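Local coordinates for inosine-uridine preferring nucleoside hydrolase family protein (Bacillus anthracis, PDB 2C40) that belongs to the inosine-uridine preferring nucleoside hydrolase family and carries a calcium ion and alpha-D-ribofuranose in its pocket, at residues G153-A158 with Q263-I268. Numbering follows the deposited sequence.
Sequences GTFRTA and QTINSI
Phe155 lays its ring against Ile265 and Ser267, joining the loop after strand 145-151 to strand 261-269, in the antiparallel part of the mixed sheet of this nucleoside hydrolase fold. The tight part is a CH-pi contact: the methyl Ile265 CD1 sits over one face of the Phe155 ring, 3.7 Å from its centroid and 15° off the normal, shifted slightly toward the rim. A flat aromatic suits this place because it offers a broad face to one neighbour and an edge to the next. With CG of Phe155 anti to its carbonyl carbon (chi1 -59°), the ring spans the distance between two segments whose closest CA atoms, those of Phe155 and Ser267, are 9.6 Å apart. Isoleucine supplies a slender ethyl arm ending in that methyl, while Val290 of strand 286-292 touches both Phe155 and Ile265. The loose side lies farther along the loop, where Arg156 and Thr157 are exposed and do not meet the strand. Small, polar Ser267 fits at the ring edge, and its hydroxyl also makes a weak hydrogen bond to the carbonyl oxygen of Val280. In the plane of the ring, Ser267 OG stands 3.3 Å from Phe155 CE2.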
ATOM      1  N   GLY A 153       8.081 -21.528  12.124  1.00 41.91           N
ATOM      2  CA  GLY A 153       7.705 -22.282  13.313  1.00 41.84           C
ATOM      3  C   GLY A 153       7.282 -21.410  14.465  1.00 42.25           C
ATOM      4  O   GLY A 153       7.427 -20.192  14.412  1.00 41.21           O
ATOM      5  N   THR A 154       6.731 -22.080  15.476  1.00 42.56           N
ATOM      6  CA  THR A 154       6.454 -21.506  16.787  1.00 42.94           C
ATOM      7  C   THR A 154       6.272 -22.635  17.821  1.00 43.38           C
ATOM      8  O   THR A 154       5.829 -23.766  17.493  1.00 43.83           O
ATOM      9  CB  THR A 154       5.201 -20.539  16.750  1.00 43.08           C
ATOM     10  OG1 THR A 154       5.036 -19.868  17.993  1.00 40.40           O
ATOM     11  CG2 THR A 154       3.881 -21.276  16.391  1.00 43.82           C
ATOM     12  N   PHE A 155       6.643 -22.326  19.056  1.00 42.97           N
ATOM     13  CA  PHE A 155       6.509 -23.271  20.178  1.00 43.21           C
ATOM     14  C   PHE A 155       5.537 -22.749  21.233  1.00 42.87           C
ATOM     15  O   PHE A 155       5.334 -23.392  22.247  1.00 42.71           O
ATOM     16  CB  PHE A 155       7.889 -23.658  20.764  1.00 42.08           C
ATOM     17  CG  PHE A 155       8.819 -24.295  19.735  1.00 40.32           C
ATOM     18  CD1 PHE A 155       9.764 -23.536  19.079  1.00 40.67           C
ATOM     19  CD2 PHE A 155       8.718 -25.625  19.425  1.00 39.55           C
ATOM     20  CE1 PHE A 155      10.568 -24.089  18.126  1.00 41.24           C
ATOM     21  CE2 PHE A 155       9.524 -26.206  18.462  1.00 39.74           C
ATOM     22  CZ  PHE A 155      10.460 -25.441  17.817  1.00 39.84           C
ATOM     23  N   ARG A 156       4.877 -21.634  20.940  1.00 43.19           N
ATOM     24  CA  ARG A 156       3.635 -21.265  21.645  1.00 43.98           C
ATOM     25  C   ARG A 156       2.473 -22.178  21.257  1.00 44.15           C
ATOM     26  O   ARG A 156       2.500 -22.845  20.210  1.00 42.81           O
ATOM     27  CB  ARG A 156       3.196 -19.863  21.293  1.00 43.67           C
ATOM     28  CG  ARG A 156       4.108 -18.756  21.796  1.00 44.80           C
ATOM     29  CD  ARG A 156       3.929 -17.593  20.886  1.00 46.01           C
ATOM     30  NE  ARG A 156       4.427 -16.326  21.378  1.00 45.84           N
ATOM     31  CZ  ARG A 156       4.438 -15.224  20.632  1.00 44.92           C
ATOM     32  NH1 ARG A 156       4.007 -15.265  19.392  1.00 43.81           N
ATOM     33  NH2 ARG A 156       4.904 -14.079  21.121  1.00 46.83           N
ATOM     34  N   THR A 157       1.437 -22.154  22.092  1.00 44.44           N
ATOM     35  CA  THR A 157       0.195 -22.909  21.861  1.00 45.08           C
ATOM     36  C   THR A 157      -0.616 -22.479  20.623  1.00 44.92           C
ATOM     37  O   THR A 157      -1.431 -23.248  20.123  1.00 45.04           O
ATOM     38  CB  THR A 157      -0.717 -22.843  23.064  1.00 44.84           C
ATOM     39  OG1 THR A 157      -0.795 -21.488  23.495  1.00 45.84           O
ATOM     40  CG2 THR A 157      -0.145 -23.703  24.178  1.00 45.65           C
ATOM     41  N   ALA A 158      -0.407 -21.255  20.145  1.00 44.61           N
ATOM     42  CA  ALA A 158      -1.056 -20.811  18.930  1.00 44.43           C
ATOM     43  C   ALA A 158      -0.100 -20.080  18.036  1.00 44.10           C
ATOM     44  O   ALA A 158       0.808 -19.387  18.526  1.00 43.90           O
ATOM     45  CB  ALA A 158      -2.259 -19.913  19.263  1.00 45.00           C
ATOM     46  N   GLN A 263      18.838 -21.007  21.940  1.00 43.72           N
ATOM     47  CA  GLN A 263      18.668 -22.204  22.756  1.00 44.39           C
ATOM     48  C   GLN A 263      18.415 -23.378  21.816  1.00 43.68           C
ATOM     49  O   GLN A 263      17.487 -23.369  20.998  1.00 42.46           O
ATOM     50  CB  GLN A 263      17.511 -22.080  23.776  1.00 44.74           C
ATOM     51  CG  GLN A 263      17.961 -21.929  25.249  1.00 48.94           C
ATOM     52  CD  GLN A 263      18.494 -23.211  25.878  1.00 50.85           C
ATOM     53  OE1 GLN A 263      18.991 -24.104  25.200  1.00 54.57           O
ATOM     54  NE2 GLN A 263      18.351 -23.317  27.183  1.00 52.75           N
ATOM     55  N   THR A 264      19.258 -24.384  21.941  1.00 43.30           N
ATOM     56  CA  THR A 264      19.095 -25.612  21.196  1.00 43.27           C
ATOM     57  C   THR A 264      17.985 -26.414  21.838  1.00 43.39           C
ATOM     58  O   THR A 264      18.028 -26.687  23.035  1.00 43.78           O
ATOM     59  CB  THR A 264      20.394 -26.410  21.188  1.00 43.07           C
ATOM     60  OG1 THR A 264      21.398 -25.614  20.544  1.00 42.62           O
ATOM     61  CG2 THR A 264      20.207 -27.751  20.453  1.00 41.84           C
ATOM     62  N   ILE A 265      16.980 -26.747  21.041  1.00 43.84           N
ATOM     63  CA  ILE A 265      15.904 -27.623  21.471  1.00 44.26           C
ATOM     64  C   ILE A 265      15.725 -28.697  20.405  1.00 43.73           C
ATOM     65  O   ILE A 265      16.112 -28.475  19.281  1.00 43.71           O
ATOM     66  CB  ILE A 265      14.572 -26.848  21.803  1.00 44.51           C
ATOM     67  CG1 ILE A 265      13.851 -26.357  20.568  1.00 44.67           C
ATOM     68  CG2 ILE A 265      14.795 -25.670  22.832  1.00 44.76           C
ATOM     69  CD1 ILE A 265      12.330 -26.413  20.760  1.00 44.46           C
ATOM     70  N   ASN A 266      15.206 -29.864  20.800  1.00 43.39           N
ATOM     71  CA  ASN A 266      14.886 -30.958  19.889  1.00 43.11           C
ATOM     72  C   ASN A 266      13.424 -30.868  19.498  1.00 43.28           C
ATOM     73  O   ASN A 266      12.552 -30.632  20.354  1.00 42.65           O
ATOM     74  CB  ASN A 266      15.154 -32.331  20.511  1.00 43.01           C
ATOM     75  CG  ASN A 266      16.623 -32.569  20.807  1.00 43.43           C
ATOM     76  OD1 ASN A 266      17.517 -32.143  20.076  1.00 43.73           O
ATOM     77  ND2 ASN A 266      16.867 -33.213  21.904  1.00 43.07           N
ATOM     78  N   SER A 267      13.169 -31.140  18.223  1.00 43.14           N
ATOM     79  CA  SER A 267      11.948 -30.703  17.574  1.00 43.97           C
ATOM     80  C   SER A 267      11.494 -31.669  16.492  1.00 43.63           C
ATOM     81  O   SER A 267      12.312 -32.328  15.870  1.00 44.35           O
ATOM     82  CB  SER A 267      12.186 -29.297  16.969  1.00 43.34           C
ATOM     83  OG  SER A 267      10.953 -28.659  16.707  1.00 46.49           O
ATOM     84  N   ILE A 268      10.180 -31.785  16.331  1.00 43.79           N
ATOM     85  CA  ILE A 268       9.533 -32.406  15.165  1.00 43.84           C
ATOM     86  C   ILE A 268       8.539 -31.403  14.454  1.00 43.76           C
ATOM     87  O   ILE A 268       8.088 -30.437  15.039  1.00 42.78           O
ATOM     88  CB  ILE A 268       8.758 -33.651  15.592  1.00 43.98           C
ATOM     89  CG1 ILE A 268       7.537 -33.281  16.460  1.00 44.71           C
ATOM     90  CG2 ILE A 268       9.700 -34.652  16.320  1.00 43.07           C
ATOM     91  CD1 ILE A 268       6.733 -34.479  16.906  1.00 44.33           C
TER